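Local coordinates for Cif-like 1 (Burkholderia cenocepacia, PDB 7JQY), which probably hydrolyses epoxides, as a Cif-like enzyme of the alpha/beta hydrolase fold that assembles as an octamer, at residues 82-87 against 102-107; 94-99 against 224-229. The protein carries 1 engineered substitution. One frame throughout, in Å; residues are numbered along the deposited sequence.

Contact 1: 82-87 against 102-107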
ATOM      1  N   ASP B  82     -21.911   9.255 -23.188  1.00 36.13           N
ATOM      2  CA  ASP B  82     -20.554   9.314 -22.653  1.00 35.92           C
ATOM      3  C   ASP B  82     -19.633   9.651 -23.816  1.00 37.14           C
ATOM      4  O   ASP B  82     -19.408   8.801 -24.685  1.00 35.05           O
ATOM      5  CB  ASP B  82     -20.140   7.983 -22.025  1.00 34.17           C
ATOM      6  CG  ASP B  82     -20.825   7.703 -20.683  1.00 36.90           C
ATOM      7  OD1 ASP B  82     -21.256   8.666 -19.997  1.00 32.09           O
ATOM      8  OD2 ASP B  82     -20.902   6.504 -20.308  1.00 33.35           O
ATOM      9  N   TYR B  83     -19.087  10.871 -23.848  1.00 32.64           N
ATOM     10  CA  TYR B  83     -18.272  11.213 -25.009  1.00 36.82           C
ATOM     11  C   TYR B  83     -16.949  10.448 -24.981  1.00 35.95           C
ATOM     12  O   TYR B  83     -16.639   9.728 -24.027  1.00 36.61           O
ATOM     13  CB  TYR B  83     -18.041  12.731 -25.129  1.00 33.34           C
ATOM     14  CG  TYR B  83     -17.464  13.492 -23.956  1.00 33.04           C
ATOM     15  CD1 TYR B  83     -16.314  13.078 -23.305  1.00 32.79           C
ATOM     16  CD2 TYR B  83     -18.049  14.694 -23.549  1.00 35.63           C
ATOM     17  CE1 TYR B  83     -15.789  13.806 -22.245  1.00 33.95           C
ATOM     18  CE2 TYR B  83     -17.538  15.427 -22.507  1.00 34.57           C
ATOM     19  CZ  TYR B  83     -16.407  14.990 -21.859  1.00 36.34           C
ATOM     20  OH  TYR B  83     -15.911  15.736 -20.814  1.00 32.85           O
ATOM     21  N   ARG B  84     -16.180  10.591 -26.064  1.00 36.07           N
ATOM     22  CA  ARG B  84     -14.912   9.879 -26.227  1.00 36.01           C
ATOM     23  C   ARG B  84     -14.053   9.996 -24.974  1.00 38.87           C
ATOM     24  O   ARG B  84     -13.787  11.105 -24.493  1.00 38.26           O
ATOM     25  CB  ARG B  84     -14.148  10.410 -27.449  1.00 36.96           C
ATOM     26  CG  ARG B  84     -12.752   9.789 -27.637  1.00 40.81           C
ATOM     27  CD  ARG B  84     -11.961  10.430 -28.793  1.00 41.90           C
ATOM     28  NE  ARG B  84     -12.646  10.263 -30.073  1.00 43.71           N
ATOM     29  CZ  ARG B  84     -12.099   9.761 -31.179  1.00 42.00           C
ATOM     30  NH1 ARG B  84     -12.833   9.659 -32.278  1.00 45.24           N
ATOM     31  NH2 ARG B  84     -10.828   9.381 -31.200  1.00 42.01           N
ATOM     32  N   GLY B  85     -13.681   8.844 -24.412  1.00 35.42           N
ATOM     33  CA  GLY B  85     -12.815   8.786 -23.252  1.00 33.06           C
ATOM     34  C   GLY B  85     -13.524   8.743 -21.911  1.00 33.81           C
ATOM     35  O   GLY B  85     -12.870   8.502 -20.890  1.00 35.61           O
ATOM     36  N   ALA B  86     -14.828   8.981 -21.867  1.00 33.73           N
ATOM     37  CA  ALA B  86     -15.547   9.105 -20.609  1.00 37.22           C
ATOM     38  C   ALA B  86     -16.513   7.951 -20.360  1.00 35.51           C
ATOM     39  O   ALA B  86     -17.088   7.384 -21.293  1.00 33.49           O
ATOM     40  CB  ALA B  86     -16.330  10.422 -20.563  1.00 33.48           C
ATOM     41  N   GLY B  87     -16.760   7.689 -19.077  1.00 32.21           N
ATOM     42  CA  GLY B  87     -17.765   6.709 -18.711  1.00 34.70           C
ATOM     43  C   GLY B  87     -17.408   5.347 -19.274  1.00 34.89           C
ATOM     44  O   GLY B  87     -16.267   4.883 -19.170  1.00 33.50           O
ATOM     45  N   ALA B 102     -16.897  16.643 -31.390  1.00 45.15           N
ATOM     46  CA  ALA B 102     -18.204  16.933 -31.962  1.00 46.60           C
ATOM     47  C   ALA B 102     -18.493  16.012 -33.139  1.00 43.49           C
ATOM     48  O   ALA B 102     -19.640  15.603 -33.339  1.00 44.47           O
ATOM     49  CB  ALA B 102     -18.294  18.400 -32.374  1.00 45.58           C
ATOM     50  N   GLY B 103     -17.464  15.681 -33.929  1.00 46.83           N
ATOM     51  CA  GLY B 103     -17.648  14.749 -35.035  1.00 45.61           C
ATOM     52  C   GLY B 103     -18.088  13.371 -34.575  1.00 46.90           C
ATOM     53  O   GLY B 103     -18.908  12.722 -35.229  1.00 45.55           O
ATOM     54  N   ASP B 104     -17.557  12.912 -33.439  1.00 45.43           N
ATOM     55  CA  ASP B 104     -18.026  11.660 -32.854  1.00 44.15           C
ATOM     56  C   ASP B 104     -19.513  11.737 -32.540  1.00 46.49           C
ATOM     57  O   ASP B 104     -20.281  10.820 -32.857  1.00 43.17           O
ATOM     58  CB  ASP B 104     -17.245  11.341 -31.582  1.00 44.14           C
ATOM     59  CG  ASP B 104     -15.770  11.158 -31.831  1.00 46.21           C
ATOM     60  OD1 ASP B 104     -14.982  11.459 -30.905  1.00 46.04           O
ATOM     61  OD2 ASP B 104     -15.399  10.693 -32.933  1.00 47.88           O
ATOM     62  N   ILE B 105     -19.943  12.838 -31.922  1.00 42.90           N
ATOM     63  CA  ILE B 105     -21.347  12.960 -31.553  1.00 43.40           C
ATOM     64  C   ILE B 105     -22.217  12.987 -32.798  1.00 46.84           C
ATOM     65  O   ILE B 105     -23.311  12.407 -32.826  1.00 47.06           O
ATOM     66  CB  ILE B 105     -21.565  14.210 -30.683  1.00 42.63           C
ATOM     67  CG1 ILE B 105     -20.637  14.155 -29.473  1.00 42.66           C
ATOM     68  CG2 ILE B 105     -23.025  14.314 -30.283  1.00 40.63           C
ATOM     69  CD1 ILE B 105     -20.747  12.838 -28.707  1.00 39.90           C
ATOM     70  N   ARG B 106     -21.735  13.635 -33.857  1.00 46.73           N
ATOM     71  CA  ARG B 106     -22.503  13.688 -35.094  1.00 48.32           C
ATOM     72  C   ARG B 106     -22.627  12.308 -35.738  1.00 46.47           C
ATOM     73  O   ARG B 106     -23.701  11.943 -36.226  1.00 49.59           O
ATOM     74  CB  ARG B 106     -21.865  14.684 -36.057  1.00 49.11           C
ATOM     75  CG  ARG B 106     -22.624  14.843 -37.349  1.00 52.37           C
ATOM     76  CD  ARG B 106     -22.085  16.011 -38.127  1.00 55.00           C
ATOM     77  NE  ARG B 106     -22.816  16.220 -39.367  1.00 56.68           N
ATOM     78  CZ  ARG B 106     -22.313  15.962 -40.568  1.00 57.69           C
ATOM     79  NH1 ARG B 106     -21.116  15.396 -40.677  1.00 51.61           N
ATOM     80  NH2 ARG B 106     -23.045  16.194 -41.652  1.00 57.71           N
ATOM     81  N   ALA B 107     -21.546  11.531 -35.753  1.00 46.11           N
ATOM     82  CA  ALA B 107     -21.610  10.202 -36.361  1.00 47.09           C
ATOM     83  C   ALA B 107     -22.606   9.306 -35.639  1.00 46.59           C
ATOM     84  O   ALA B 107     -23.340   8.545 -36.278  1.00 50.85           O
ATOM     85  CB  ALA B 107     -20.224   9.559 -36.371  1.00 43.16           C
TER
HETATM   86  O   HOH W   1     -16.628  12.441 -28.443  1.00 31.05           O

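Contact 2: 94-99 against 224-229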
ATOM      1  N   GLY B  94      -5.996   9.457 -29.131  1.00 45.54           N
ATOM      2  CA  GLY B  94      -6.208  10.854 -29.429  1.00 44.41           C
ATOM      3  C   GLY B  94      -7.621  11.175 -29.866  1.00 45.37           C
ATOM      4  O   GLY B  94      -8.530  10.363 -29.675  1.00 45.18           O
ATOM      5  N   GLY B  95      -7.801  12.330 -30.509  1.00 42.23           N
ATOM      6  CA  GLY B  95      -9.122  12.799 -30.875  1.00 40.07           C
ATOM      7  C   GLY B  95      -9.825  13.547 -29.761  1.00 44.50           C
ATOM      8  O   GLY B  95     -11.059  13.605 -29.741  1.00 43.89           O
ATOM      9  N   TYR B  96      -9.072  14.150 -28.840  1.00 44.10           N
ATOM     10  CA  TYR B  96      -9.654  14.816 -27.684  1.00 44.87           C
ATOM     11  C   TYR B  96      -9.751  16.334 -27.843  1.00 44.87           C
ATOM     12  O   TYR B  96     -10.126  17.015 -26.885  1.00 41.49           O
ATOM     13  CB  TYR B  96      -8.875  14.452 -26.413  1.00 42.01           C
ATOM     14  CG  TYR B  96      -9.005  12.983 -26.071  1.00 43.16           C
ATOM     15  CD1 TYR B  96      -7.926  12.114 -26.208  1.00 40.64           C
ATOM     16  CD2 TYR B  96     -10.227  12.456 -25.662  1.00 41.66           C
ATOM     17  CE1 TYR B  96      -8.048  10.779 -25.912  1.00 39.55           C
ATOM     18  CE2 TYR B  96     -10.361  11.121 -25.368  1.00 38.59           C
ATOM     19  CZ  TYR B  96      -9.268  10.284 -25.497  1.00 41.22           C
ATOM     20  OH  TYR B  96      -9.402   8.943 -25.211  1.00 40.43           O
ATOM     21  N   ASP B  97      -9.410  16.876 -29.014  1.00 43.58           N
ATOM     22  CA  ASP B  97      -9.799  18.245 -29.345  1.00 46.20           C
ATOM     23  C   ASP B  97     -11.308  18.300 -29.523  1.00 47.06           C
ATOM     24  O   ASP B  97     -11.921  17.353 -30.028  1.00 43.33           O
ATOM     25  CB  ASP B  97      -9.107  18.720 -30.616  1.00 44.73           C
ATOM     26  CG  ASP B  97      -9.422  17.831 -31.804  1.00 49.60           C
ATOM     27  OD1 ASP B  97      -8.841  16.726 -31.883  1.00 51.65           O
ATOM     28  OD2 ASP B  97     -10.274  18.220 -32.632  1.00 50.21           O
ATOM     29  N   LYS B  98     -11.913  19.415 -29.105  1.00 42.20           N
ATOM     30  CA  LYS B  98     -13.367  19.443 -29.000  1.00 43.15           C
ATOM     31  C   LYS B  98     -14.048  19.391 -30.363  1.00 45.38           C
ATOM     32  O   LYS B  98     -15.143  18.824 -30.482  1.00 43.14           O
ATOM     33  CB  LYS B  98     -13.803  20.687 -28.222  1.00 41.38           C
ATOM     34  CG  LYS B  98     -13.123  20.817 -26.859  1.00 43.08           C
ATOM     35  CD  LYS B  98     -13.133  19.471 -26.124  1.00 41.25           C
ATOM     36  CE  LYS B  98     -12.090  19.409 -25.020  1.00 38.81           C
ATOM     37  NZ  LYS B  98     -10.679  19.421 -25.501  1.00 36.81           N
ATOM     38  N   ALA B  99     -13.428  19.962 -31.402  1.00 47.20           N
ATOM     39  CA  ALA B  99     -14.033  19.913 -32.733  1.00 47.90           C
ATOM     40  C   ALA B  99     -14.159  18.473 -33.221  1.00 46.91           C
ATOM     41  O   ALA B  99     -15.187  18.086 -33.789  1.00 47.66           O
ATOM     42  CB  ALA B  99     -13.222  20.748 -33.722  1.00 47.92           C
ATOM     43  N   GLY B 224      -9.525  11.739 -19.704  1.00 36.72           N
ATOM     44  CA  GLY B 224     -10.088  12.985 -19.193  1.00 36.07           C
ATOM     45  C   GLY B 224      -9.097  14.134 -19.238  1.00 35.58           C
ATOM     46  O   GLY B 224      -9.434  15.236 -19.664  1.00 39.22           O
ATOM     47  N   PHE B 225      -7.838  13.869 -18.870  1.00 37.91           N
ATOM     48  CA  PHE B 225      -6.837  14.933 -18.838  1.00 39.88           C
ATOM     49  C   PHE B 225      -6.432  15.384 -20.235  1.00 41.55           C
ATOM     50  O   PHE B 225      -5.991  16.526 -20.408  1.00 40.39           O
ATOM     51  CB  PHE B 225      -5.609  14.479 -18.051  1.00 39.36           C
ATOM     52  CG  PHE B 225      -5.873  14.286 -16.587  1.00 39.16           C
ATOM     53  CD1 PHE B 225      -6.821  15.061 -15.935  1.00 38.75           C
ATOM     54  CD2 PHE B 225      -5.185  13.319 -15.866  1.00 37.56           C
ATOM     55  CE1 PHE B 225      -7.072  14.884 -14.580  1.00 37.35           C
ATOM     56  CE2 PHE B 225      -5.434  13.130 -14.521  1.00 36.62           C
ATOM     57  CZ  PHE B 225      -6.379  13.917 -13.875  1.00 36.74           C
ATOM     58  N   GLU B 226      -6.534  14.497 -21.232  1.00 39.16           N
ATOM     59  CA  GLU B 226      -6.237  14.870 -22.610  1.00 40.10           C
ATOM     60  C   GLU B 226      -7.236  15.879 -23.167  1.00 41.07           C
ATOM     61  O   GLU B 226      -6.914  16.590 -24.129  1.00 41.24           O
ATOM     62  CB  GLU B 226      -6.217  13.621 -23.499  1.00 40.37           C
ATOM     63  CG  GLU B 226      -5.078  12.648 -23.203  1.00 36.85           C
ATOM     64  CD  GLU B 226      -3.706  13.203 -23.549  1.00 41.02           C
ATOM     65  OE1 GLU B 226      -3.613  14.017 -24.494  1.00 46.56           O
ATOM     66  OE2 GLU B 226      -2.720  12.830 -22.879  1.00 43.14           O
ATOM     67  N   LEU B 227      -8.441  15.952 -22.601  1.00 37.53           N
ATOM     68  CA  LEU B 227      -9.342  17.038 -22.968  1.00 41.08           C
ATOM     69  C   LEU B 227      -8.721  18.385 -22.625  1.00 40.62           C
ATOM     70  O   LEU B 227      -8.792  19.330 -23.419  1.00 38.35           O
ATOM     71  CB  LEU B 227     -10.679  16.891 -22.239  1.00 40.53           C
ATOM     72  CG  LEU B 227     -11.405  15.554 -22.368  1.00 40.58           C
ATOM     73  CD1 LEU B 227     -12.494  15.395 -21.295  1.00 34.98           C
ATOM     74  CD2 LEU B 227     -11.993  15.500 -23.744  1.00 37.02           C
ATOM     75  N   TYR B 228      -8.080  18.471 -21.454  1.00 39.88           N
ATOM     76  CA  TYR B 228      -7.414  19.686 -20.997  1.00 43.21           C
ATOM     77  C   TYR B 228      -6.091  19.914 -21.719  1.00 44.46           C
ATOM     78  O   TYR B 228      -5.685  21.064 -21.925  1.00 42.05           O
ATOM     79  CB  TYR B 228      -7.187  19.612 -19.484  1.00 40.27           C
ATOM     80  CG  TYR B 228      -8.472  19.624 -18.673  1.00 40.80           C
ATOM     81  CD1 TYR B 228      -8.906  20.783 -18.048  1.00 43.79           C
ATOM     82  CD2 TYR B 228      -9.249  18.474 -18.534  1.00 40.93           C
ATOM     83  CE1 TYR B 228     -10.077  20.810 -17.315  1.00 42.50           C
ATOM     84  CE2 TYR B 228     -10.421  18.488 -17.797  1.00 40.66           C
ATOM     85  CZ  TYR B 228     -10.829  19.664 -17.189  1.00 41.61           C
ATOM     86  OH  TYR B 228     -11.991  19.699 -16.459  1.00 40.91           O
ATOM     87  N   ARG B 229      -5.394  18.838 -22.088  1.00 43.85           N
ATOM     88  CA  ARG B 229      -4.142  18.998 -22.815  1.00 43.56           C
ATOM     89  C   ARG B 229      -4.385  19.484 -24.233  1.00 42.88           C
ATOM     90  O   ARG B 229      -3.460  20.000 -24.868  1.00 48.39           O
ATOM     91  CB  ARG B 229      -3.363  17.692 -22.802  1.00 44.41           C
ATOM     92  CG  ARG B 229      -2.781  17.385 -21.444  1.00 44.07           C
ATOM     93  CD  ARG B 229      -2.687  15.886 -21.196  1.00 41.98           C
ATOM     94  NE  ARG B 229      -2.545  15.621 -19.768  1.00 41.47           N
ATOM     95  CZ  ARG B 229      -2.448  14.410 -19.232  1.00 41.53           C
ATOM     96  NH1 ARG B 229      -2.480  13.321 -20.012  1.00 41.47           N
ATOM     97  NH2 ARG B 229      -2.328  14.285 -17.912  1.00 39.76           N
TER

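Contact 1: 82-87 against 102-107
R84 and D104 hold this contact together, the guanidinium gripping the carboxylate side-on with one nitrogen for each oxygen. R84 NE reaches D104 OD1 at 2.8 Å, and R84 NH1 meets D104 OD2 at the same 2.8 Å. Both oxygens are approached on their syn sides, and the two flat groups lie only 13° apart, so the paired bonds fix the rotation of each. The arginine gets there with CG anti to its own N (chi1 176°) and a bend at chi3, which swings NE and NH1 across the aspartate. A water ties in the backbone as well: it accepts from R84 N at 3.0 Å and donates to D104 OD1 at 3.1 Å. In the fold, the bridge lies within a beta-alpha-beta crossover, tying the loop after strand 77-82 to helix 98-111, which leads on to strand 117-122. That loop opens with a type II turn, closed by A86 N to Y83 O, with G85 at the positive-phi position. Beside the firm ion pair the apolar part is loose. I105 CD1 comes no nearer to Y83 CB than 4.5 Å; the tyrosine ring heads away to H55 and to I124 in the probable nucleophile elbow, whose central S123 is the engineered residue, while I105 packs on L38, V52 and L54 of the sheet. R84, the partly exposed member of the contact, also gives NH2 to G94 O.

Contact 2: 94-99 against 224-229
Bends at chi2 (-45°) and chi4 fold the K98 chain back, setting its amine between two backbone carbonyls, that of Y96 in its own segment and that of L227 across the contact. K98 NZ donates to Y96 O at 2.8 Å, at a fairly open angle and in the carbonyl plane, and to L227 O at 2.8 Å, where the carbonyl is met at a more bent 123°. D234 OD2 adds a salt bridge, so this buried ammonium has three oxygen partners, and the nearby carboxylate probably helps keep it charged. With CG anti to its carbonyl carbon (chi1 -66°), the Y96 side chain is laid against E226 and L227. The Y96 ring lies obliquely to E226, with CD1 3.5 Å from E226 CB, and its CD2 stands 4.0 Å from L227 CD2. Its hydroxyl turns to P92 O, whereas the E226 carboxylate leads off to R229 and R176. D97 N-caps helix 98-111, which starts at K98. The contact thus pins the start of this sheet-flanking helix to helix 220-229, part of the helical insertion between strands 140-146 and 250-255, with I124 of helix 124-135 and F238 of helix 231-241 packed alongside.

The four segments alternate along the chain, 82-87, 94-99, 102-107 and 224-229, so the two contacts cross. Both draw on helix 98-111: contact 2 uses its start and the residues leading into it, contact 1 a later turn. Their centres lie 11 Å apart, and they touch directly. R84 CD packs 3.4 Å from G95 O, and Y83 OH packs against L227 CD1. Contact 1 ties the loop after strand 77-82 to its following helix within the sheet-bearing core, and contact 2 joins that same core to helix 220-229 of the helical insertion, so the two together link sheet, crossover helix and insertion beside the probable nucleophile elbow.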